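Local coordinates for protein acyl-coenzyme A thioesterase THEM4 (Rhodococcus sp., PDB 2OV9) that probably hydrolyses medium- and long-chain fatty acyl-CoA thioesters to the free fatty acid and coenzyme A, as a hotdog-fold thioesterase of the THEM4/THEM5 family, at residues B[109-120]-B[168-177]; B[6-16]-B[145-153]. All coordinates share one frame; numbering follows the deposited sequence. Where two conformers were deposited one is given.

Contact 1 (B[109-120]-B[168-177]); sequences DGSVRGTVTLTI and LFEPLTLTGK
V112 and G176, G114 and L174, and V116 and L172 form three antiparallel hydrogen-bonded pairs that join strand 112-117 to the start of strand 171-182; the short segments run 150° apart, with axes 4.4 Å apart at their closest. Each pair is closed by two N-H to O=C bonds. The shortest of the six runs from L174 N to G114 O (2.8 Å). Between them, R113 faces T175 and T115 faces T173 as non-hydrogen-bonded pairs, and CA-H groups there approach the same carbonyls. Beyond the regular pairing, a water bridges L118 N to E170 O, and F169 N then bonds L118 O at 2.8 Å.

Apolar contacts occupy the face of V116, L172 and L174, which helix 131-148 packs against through V141 on L174. L118 CD1 meets L172 CD1 at 3.9 Å, the two side chains crossing at about a right angle. Past the strand ends, I120 CG2 approaches F169 CZ at 3.5 Å in the plane of the ring, while L168 CB sits over the centre of one ring face.

The other face is more polar. With CG anti to the backbone N (chi1 -179°) and the chain extended to NE, R113 brings one face of its guanidinium against T173, whose CG2 stands 3.4 Å above the plane, offset toward the rim. T115 CG2 and P171 CB lie alongside at 3.7 Å.

At the far end, the extended K177 chain carries NZ to D109 O in a weak bond. D109 OD1 accepts from S111 N, which makes an Asx turn, and also from S111 OG on its syn lone pair. Backbone bonds therefore fix the register, while the side chains divide the sheet into a helix-packed apolar face and a threonine-rich face.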
# COMPACT_ATOMS: atom_id res chain seq x y z
N ASP B 109 5.35 -16.50 -22.54
CA ASP B 109 6.15 -15.47 -23.20
C ASP B 109 7.06 -14.68 -22.24
O ASP B 109 7.77 -13.76 -22.67
CB ASP B 109 5.24 -14.52 -23.98
CG ASP B 109 4.32 -13.70 -23.08
OD1 ASP B 109 4.34 -13.83 -21.83
OD2 ASP B 109 3.57 -12.88 -23.63
N GLY B 110 7.02 -15.03 -20.96
CA GLY B 110 7.81 -14.33 -19.94
C GLY B 110 6.99 -13.34 -19.13
O GLY B 110 7.43 -12.86 -18.09
N SER B 111 5.80 -12.99 -19.60
CA SER B 111 4.99 -12.05 -18.84
C SER B 111 4.37 -12.75 -17.61
O SER B 111 4.30 -13.99 -17.54
CB SER B 111 3.92 -11.37 -19.72
OG SER B 111 2.95 -12.28 -20.21
N VAL B 112 3.96 -11.93 -16.65
CA VAL B 112 3.26 -12.32 -15.45
C VAL B 112 1.94 -11.54 -15.50
O VAL B 112 1.92 -10.40 -15.96
CB VAL B 112 4.13 -11.94 -14.21
CG1 VAL B 112 3.33 -11.65 -12.97
CG2 VAL B 112 5.22 -13.01 -13.98
N ARG B 113 0.85 -12.16 -15.06
CA ARG B 113 -0.48 -11.54 -15.17
C ARG B 113 -1.38 -11.90 -14.00
O ARG B 113 -1.36 -13.03 -13.50
CB ARG B 113 -1.16 -12.01 -16.47
CG ARG B 113 -2.55 -11.42 -16.71
CD ARG B 113 -3.18 -12.03 -17.97
NE ARG B 113 -4.64 -11.89 -18.01
CZ ARG B 113 -5.28 -11.04 -18.80
NH1 ARG B 113 -4.57 -10.25 -19.60
NH2 ARG B 113 -6.61 -10.98 -18.80
N GLY B 114 -2.21 -10.95 -13.58
CA GLY B 114 -3.30 -11.25 -12.65
C GLY B 114 -4.38 -10.20 -12.80
O GLY B 114 -4.17 -9.17 -13.46
N THR B 115 -5.53 -10.47 -12.20
CA THR B 115 -6.66 -9.55 -12.21
C THR B 115 -7.10 -9.35 -10.78
O THR B 115 -7.22 -10.32 -10.02
CB THR B 115 -7.81 -10.15 -13.02
OG1 THR B 115 -7.35 -10.36 -14.37
CG2 THR B 115 -8.99 -9.21 -13.08
N VAL B 116 -7.36 -8.10 -10.41
CA VAL B 116 -7.77 -7.76 -9.05
C VAL B 116 -8.88 -6.72 -9.11
O VAL B 116 -8.82 -5.79 -9.90
CB VAL B 116 -6.56 -7.20 -8.25
CG1 VAL B 116 -6.09 -5.85 -8.81
CG2 VAL B 116 -6.89 -7.08 -6.74
N THR B 117 -9.89 -6.89 -8.27
CA THR B 117 -10.95 -5.92 -8.13
C THR B 117 -10.68 -5.21 -6.79
O THR B 117 -10.70 -5.85 -5.75
CB THR B 117 -12.31 -6.61 -8.12
OG1 THR B 117 -12.53 -7.18 -9.41
CG2 THR B 117 -13.41 -5.61 -7.84
N LEU B 118 -10.40 -3.91 -6.83
CA LEU B 118 -10.00 -3.20 -5.61
C LEU B 118 -11.13 -2.47 -4.92
O LEU B 118 -12.08 -2.03 -5.55
CB LEU B 118 -8.82 -2.24 -5.89
CG LEU B 118 -7.49 -2.85 -6.30
CD1 LEU B 118 -6.55 -1.78 -6.87
CD2 LEU B 118 -6.80 -3.57 -5.12
N THR B 119 -10.97 -2.32 -3.61
CA THR B 119 -12.01 -1.88 -2.68
C THR B 119 -11.64 -0.58 -1.97
O THR B 119 -10.51 -0.06 -2.14
CB THR B 119 -12.18 -2.94 -1.61
OG1 THR B 119 -10.88 -3.29 -1.11
CG2 THR B 119 -12.84 -4.20 -2.19
N ILE B 120 -12.55 -0.07 -1.15
CA ILE B 120 -12.38 1.31 -0.66
C ILE B 120 -11.15 1.63 0.18
O ILE B 120 -10.77 2.77 0.24
CB ILE B 120 -13.61 1.97 0.03
CG1 ILE B 120 -14.12 1.16 1.22
CG2 ILE B 120 -14.70 2.36 -0.99
CD1 ILE B 120 -15.01 2.03 2.13
N LEU B 168 -12.04 1.79 -8.79
CA LEU B 168 -12.33 0.77 -7.79
C LEU B 168 -13.51 -0.05 -8.29
O LEU B 168 -14.24 0.37 -9.20
CB LEU B 168 -12.70 1.45 -6.46
CG LEU B 168 -11.65 2.32 -5.75
CD1 LEU B 168 -12.29 3.02 -4.58
CD2 LEU B 168 -10.47 1.44 -5.30
N PHE B 169 -13.71 -1.22 -7.67
CA PHE B 169 -14.91 -2.05 -7.86
C PHE B 169 -15.06 -2.72 -9.22
O PHE B 169 -16.15 -3.17 -9.59
CB PHE B 169 -16.20 -1.27 -7.54
CG PHE B 169 -16.07 -0.30 -6.39
CD1 PHE B 169 -15.61 -0.73 -5.13
CD2 PHE B 169 -16.40 1.04 -6.56
CE1 PHE B 169 -15.47 0.18 -4.08
CE2 PHE B 169 -16.27 1.97 -5.50
CZ PHE B 169 -15.81 1.53 -4.25
N GLU B 170 -13.99 -2.76 -10.00
CA GLU B 170 -14.04 -3.48 -11.27
C GLU B 170 -12.71 -4.15 -11.54
O GLU B 170 -11.70 -3.76 -10.97
CB GLU B 170 -14.47 -2.56 -12.42
CG GLU B 170 -13.39 -1.70 -12.99
CD GLU B 170 -13.96 -0.69 -13.99
OE1 GLU B 170 -14.93 0.02 -13.64
OE2 GLU B 170 -13.44 -0.60 -15.12
N PRO B 171 -12.71 -5.19 -12.39
CA PRO B 171 -11.52 -5.99 -12.62
C PRO B 171 -10.41 -5.19 -13.33
O PRO B 171 -10.64 -4.64 -14.42
CB PRO B 171 -12.02 -7.15 -13.51
CG PRO B 171 -13.49 -7.07 -13.49
CD PRO B 171 -13.87 -5.68 -13.18
N LEU B 172 -9.25 -5.11 -12.69
CA LEU B 172 -8.06 -4.49 -13.29
C LEU B 172 -6.99 -5.55 -13.62
O LEU B 172 -6.63 -6.35 -12.76
CB LEU B 172 -7.42 -3.51 -12.28
CG LEU B 172 -8.36 -2.45 -11.68
CD1 LEU B 172 -7.64 -1.66 -10.58
CD2 LEU B 172 -8.98 -1.52 -12.74
N THR B 173 -6.48 -5.56 -14.85
CA THR B 173 -5.48 -6.53 -15.24
C THR B 173 -4.12 -5.94 -15.01
O THR B 173 -3.80 -4.91 -15.59
CB THR B 173 -5.58 -6.85 -16.74
OG1 THR B 173 -6.92 -7.25 -17.04
CG2 THR B 173 -4.59 -7.99 -17.12
N LEU B 174 -3.33 -6.62 -14.19
CA LEU B 174 -1.96 -6.26 -13.93
C LEU B 174 -1.05 -7.17 -14.75
O LEU B 174 -1.27 -8.38 -14.78
CB LEU B 174 -1.63 -6.44 -12.45
CG LEU B 174 -2.58 -5.92 -11.36
CD1 LEU B 174 -2.01 -6.20 -9.98
CD2 LEU B 174 -2.86 -4.42 -11.49
N THR B 175 -0.06 -6.60 -15.42
CA THR B 175 0.88 -7.37 -16.23
C THR B 175 2.29 -6.79 -16.05
O THR B 175 2.44 -5.58 -15.88
CB THR B 175 0.50 -7.30 -17.72
OG1 THR B 175 -0.88 -7.70 -17.88
CG2 THR B 175 1.38 -8.22 -18.53
N GLY B 176 3.30 -7.64 -16.09
CA GLY B 176 4.71 -7.23 -16.02
C GLY B 176 5.54 -8.17 -16.88
O GLY B 176 5.16 -9.32 -17.08
N LYS B 177 6.65 -7.67 -17.40
CA LYS B 177 7.58 -8.49 -18.19
C LYS B 177 8.98 -7.90 -18.14
O LYS B 177 9.16 -6.70 -18.28
CB LYS B 177 7.11 -8.62 -19.63
CG LYS B 177 7.97 -9.55 -20.48
CD LYS B 177 7.35 -9.80 -21.84
CE LYS B 177 8.31 -10.57 -22.70
NZ LYS B 177 7.70 -10.93 -24.00
O HOH W 1 -10.76 -2.11 -9.12

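Contact 2 (B[6-16]-B[145-153]); sequences HPTFENSPSGT and ANAWGGKAG
The C-terminal end of helix 131-148 closes in a Schellman motif, with G150 at positive phi (75°), and the N-terminal loop 6-16 wraps around this end. F9 N donates to W148 O at 2.9 Å, nearly straight at 157° and in the carbonyl plane. H6 NE2 also approaches A147 O, but that bond is weak and, with H6 modelled in two conformers, doubtful.

The W148 indole carries most of the contact. Its CB leaves the backbone away from the loop, and with CG anti to the backbone N (chi1 177°) the indole comes back under the T8-F9 peptide. That peptide lies over one face: F9 N sits above the ring centre, and T8 C stands 3.4 Å above the plane nearer the rim. F9 CB adds to this cover at 3.6 Å from W148 CE2. At the far edge S12 CB approaches W148 CH2 at 3.8 Å, near the ring plane, and T16 CB meets the same atom obliquely. The polar end of the indole turns elsewhere, W148 NE1 bonding to L107 O. With an alanine here the indole under the T8-F9 peptide and the donor to L107 O are gone, and the gap is likely to let the loop shift.

N11 holds the loop in shape: its OD1 accepts from T8 N (2.8 Å) and S12 OG, which arrive from opposite faces of the amide plane, while ND2 donates to H6 O. T8 OG1 accepts from E10 N in an ST turn. The type II turn from P13 to T16 ends in G15 and T16, which both face G106 in a G1 beta bulge. The Schellman motif thus closes the long helix packed on the antiparallel sheet of the hotdog fold, and the N-terminal loop is held against it.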
# COMPACT_ATOMS: atom_id res chain seq x y z
N HIS B 6 13.32 -22.57 -8.36
CA HIS B 6 12.24 -21.60 -8.57
C HIS B 6 11.64 -21.73 -9.98
O HIS B 6 12.38 -21.85 -10.96
CB HIS B 6 12.71 -20.16 -8.30
CG HIS B 6 11.78 -19.10 -8.82
ND1 HIS B 6 10.53 -18.88 -8.28
CD2 HIS B 6 11.92 -18.21 -9.82
CE1 HIS B 6 9.93 -17.91 -8.94
NE2 HIS B 6 10.75 -17.48 -9.88
N PRO B 7 10.29 -21.73 -10.08
CA PRO B 7 9.60 -21.76 -11.39
C PRO B 7 9.93 -20.55 -12.26
O PRO B 7 9.88 -19.43 -11.78
CB PRO B 7 8.12 -21.72 -11.01
CG PRO B 7 8.05 -22.17 -9.60
CD PRO B 7 9.33 -21.74 -8.96
N THR B 8 10.24 -20.79 -13.53
CA THR B 8 10.45 -19.73 -14.51
C THR B 8 9.71 -20.08 -15.78
O THR B 8 9.26 -21.20 -15.94
CB THR B 8 11.90 -19.60 -14.93
OG1 THR B 8 12.25 -20.76 -15.70
CG2 THR B 8 12.82 -19.49 -13.72
N PHE B 9 9.63 -19.12 -16.70
CA PHE B 9 8.93 -19.31 -17.96
C PHE B 9 9.51 -20.46 -18.80
O PHE B 9 8.87 -20.94 -19.72
CB PHE B 9 8.87 -18.00 -18.77
CG PHE B 9 10.19 -17.60 -19.40
CD1 PHE B 9 11.23 -17.10 -18.62
CD2 PHE B 9 10.37 -17.72 -20.77
CE1 PHE B 9 12.43 -16.73 -19.20
CE2 PHE B 9 11.58 -17.35 -21.37
CZ PHE B 9 12.61 -16.86 -20.58
N GLU B 10 10.72 -20.92 -18.48
CA GLU B 10 11.33 -22.02 -19.24
C GLU B 10 11.10 -23.41 -18.64
O GLU B 10 11.17 -24.43 -19.35
CB GLU B 10 12.82 -21.77 -19.43
CG GLU B 10 13.10 -20.59 -20.32
CD GLU B 10 14.55 -20.17 -20.31
OE1 GLU B 10 15.00 -19.65 -21.36
OE2 GLU B 10 15.24 -20.38 -19.29
N ASN B 11 10.86 -23.47 -17.33
CA ASN B 11 10.78 -24.77 -16.67
C ASN B 11 9.40 -25.12 -16.13
O ASN B 11 9.21 -26.16 -15.55
CB ASN B 11 11.85 -24.87 -15.56
CG ASN B 11 11.61 -23.91 -14.42
OD1 ASN B 11 10.47 -23.45 -14.19
ND2 ASN B 11 12.67 -23.61 -13.68
N SER B 12 8.43 -24.22 -16.34
CA SER B 12 7.08 -24.38 -15.82
C SER B 12 6.07 -24.09 -16.91
O SER B 12 6.36 -23.27 -17.78
CB SER B 12 6.89 -23.44 -14.62
OG SER B 12 7.66 -23.91 -13.52
N PRO B 13 4.91 -24.78 -16.90
CA PRO B 13 3.87 -24.46 -17.91
C PRO B 13 3.31 -23.05 -17.78
O PRO B 13 3.28 -22.46 -16.69
CB PRO B 13 2.74 -25.48 -17.65
CG PRO B 13 3.17 -26.30 -16.48
CD PRO B 13 4.53 -25.89 -16.01
N SER B 14 2.86 -22.51 -18.91
CA SER B 14 2.10 -21.27 -18.90
C SER B 14 0.91 -21.46 -17.97
O SER B 14 0.29 -22.54 -17.95
CB SER B 14 1.64 -20.94 -20.33
OG SER B 14 1.26 -19.57 -20.42
N GLY B 15 0.59 -20.41 -17.21
CA GLY B 15 -0.52 -20.47 -16.26
C GLY B 15 -0.11 -20.97 -14.89
O GLY B 15 -0.96 -21.23 -14.03
N THR B 16 1.20 -21.10 -14.66
CA THR B 16 1.70 -21.52 -13.35
C THR B 16 1.37 -20.41 -12.35
O THR B 16 1.74 -19.26 -12.57
CB THR B 16 3.23 -21.76 -13.40
OG1 THR B 16 3.49 -22.92 -14.20
CG2 THR B 16 3.78 -21.98 -12.02
N ALA B 145 7.69 -10.53 -12.16
CA ALA B 145 8.08 -10.74 -13.57
C ALA B 145 9.56 -11.03 -13.66
O ALA B 145 9.98 -11.89 -14.43
CB ALA B 145 7.71 -9.55 -14.43
N ASN B 146 10.36 -10.34 -12.87
CA ASN B 146 11.77 -10.67 -12.84
C ASN B 146 12.06 -12.09 -12.33
O ASN B 146 12.91 -12.77 -12.90
CB ASN B 146 12.57 -9.65 -12.03
CG ASN B 146 12.65 -8.28 -12.71
OD1 ASN B 146 12.47 -8.17 -13.91
ND2 ASN B 146 12.98 -7.25 -11.93
N ALA B 147 11.39 -12.51 -11.26
CA ALA B 147 11.56 -13.89 -10.77
C ALA B 147 11.21 -14.90 -11.86
O ALA B 147 11.96 -15.84 -12.11
CB ALA B 147 10.69 -14.15 -9.54
N TRP B 148 10.07 -14.68 -12.51
CA TRP B 148 9.54 -15.58 -13.53
C TRP B 148 10.43 -15.60 -14.76
O TRP B 148 10.49 -16.61 -15.51
CB TRP B 148 8.11 -15.16 -13.87
CG TRP B 148 7.43 -15.94 -14.97
CD1 TRP B 148 7.02 -15.44 -16.19
CD2 TRP B 148 7.03 -17.32 -14.95
NE1 TRP B 148 6.40 -16.44 -16.92
CE2 TRP B 148 6.40 -17.60 -16.19
CE3 TRP B 148 7.17 -18.36 -14.02
CZ2 TRP B 148 5.89 -18.86 -16.51
CZ3 TRP B 148 6.66 -19.63 -14.34
CH2 TRP B 148 6.03 -19.87 -15.58
N GLY B 149 11.15 -14.51 -14.98
CA GLY B 149 12.14 -14.44 -16.05
C GLY B 149 13.50 -14.98 -15.62
O GLY B 149 14.45 -14.88 -16.36
N GLY B 150 13.59 -15.53 -14.41
CA GLY B 150 14.82 -16.14 -13.92
C GLY B 150 15.90 -15.14 -13.51
O GLY B 150 17.09 -15.48 -13.47
N LYS B 151 15.48 -13.92 -13.20
CA LYS B 151 16.43 -12.88 -12.78
C LYS B 151 16.05 -12.29 -11.42
O LYS B 151 14.95 -12.49 -10.92
CB LYS B 151 16.53 -11.78 -13.84
CG LYS B 151 17.39 -12.13 -15.06
CD LYS B 151 18.90 -12.22 -14.72
CE LYS B 151 19.57 -10.85 -14.59
NZ LYS B 151 21.02 -10.89 -14.14
N ALA B 152 17.00 -11.59 -10.83
CA ALA B 152 16.82 -11.05 -9.50
C ALA B 152 17.51 -9.72 -9.52
O ALA B 152 18.64 -9.63 -10.00
CB ALA B 152 17.52 -11.94 -8.47
N GLY B 153 16.87 -8.69 -8.99
CA GLY B 153 17.54 -7.42 -8.83
C GLY B 153 16.87 -6.53 -7.80
O GLY B 153 15.65 -6.59 -7.66

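In the fold
Contact 1 pairs two neighbouring strands of the antiparallel sheet, and contact 2 fastens the N-terminal loop to the end of helix 131-148, the helix that packs on that sheet in this hotdog fold. Their centres lie 18 Å apart, yet they touch, mainly through W148: V112 CG2 packs on W148 CB, and G110 O lies near W148 CD1. A145 CB also packs on G176 C. Along the chain the segments alternate, 6-16, 109-120, 145-153, 168-177, so each contact spans a piece of the other. Residues 16-17 and 105-106 continue the sheet from strand 112-117 toward the loop. W148 thus joins the N-terminal loop to the helix end and to the G110-V112 end of the strand pair.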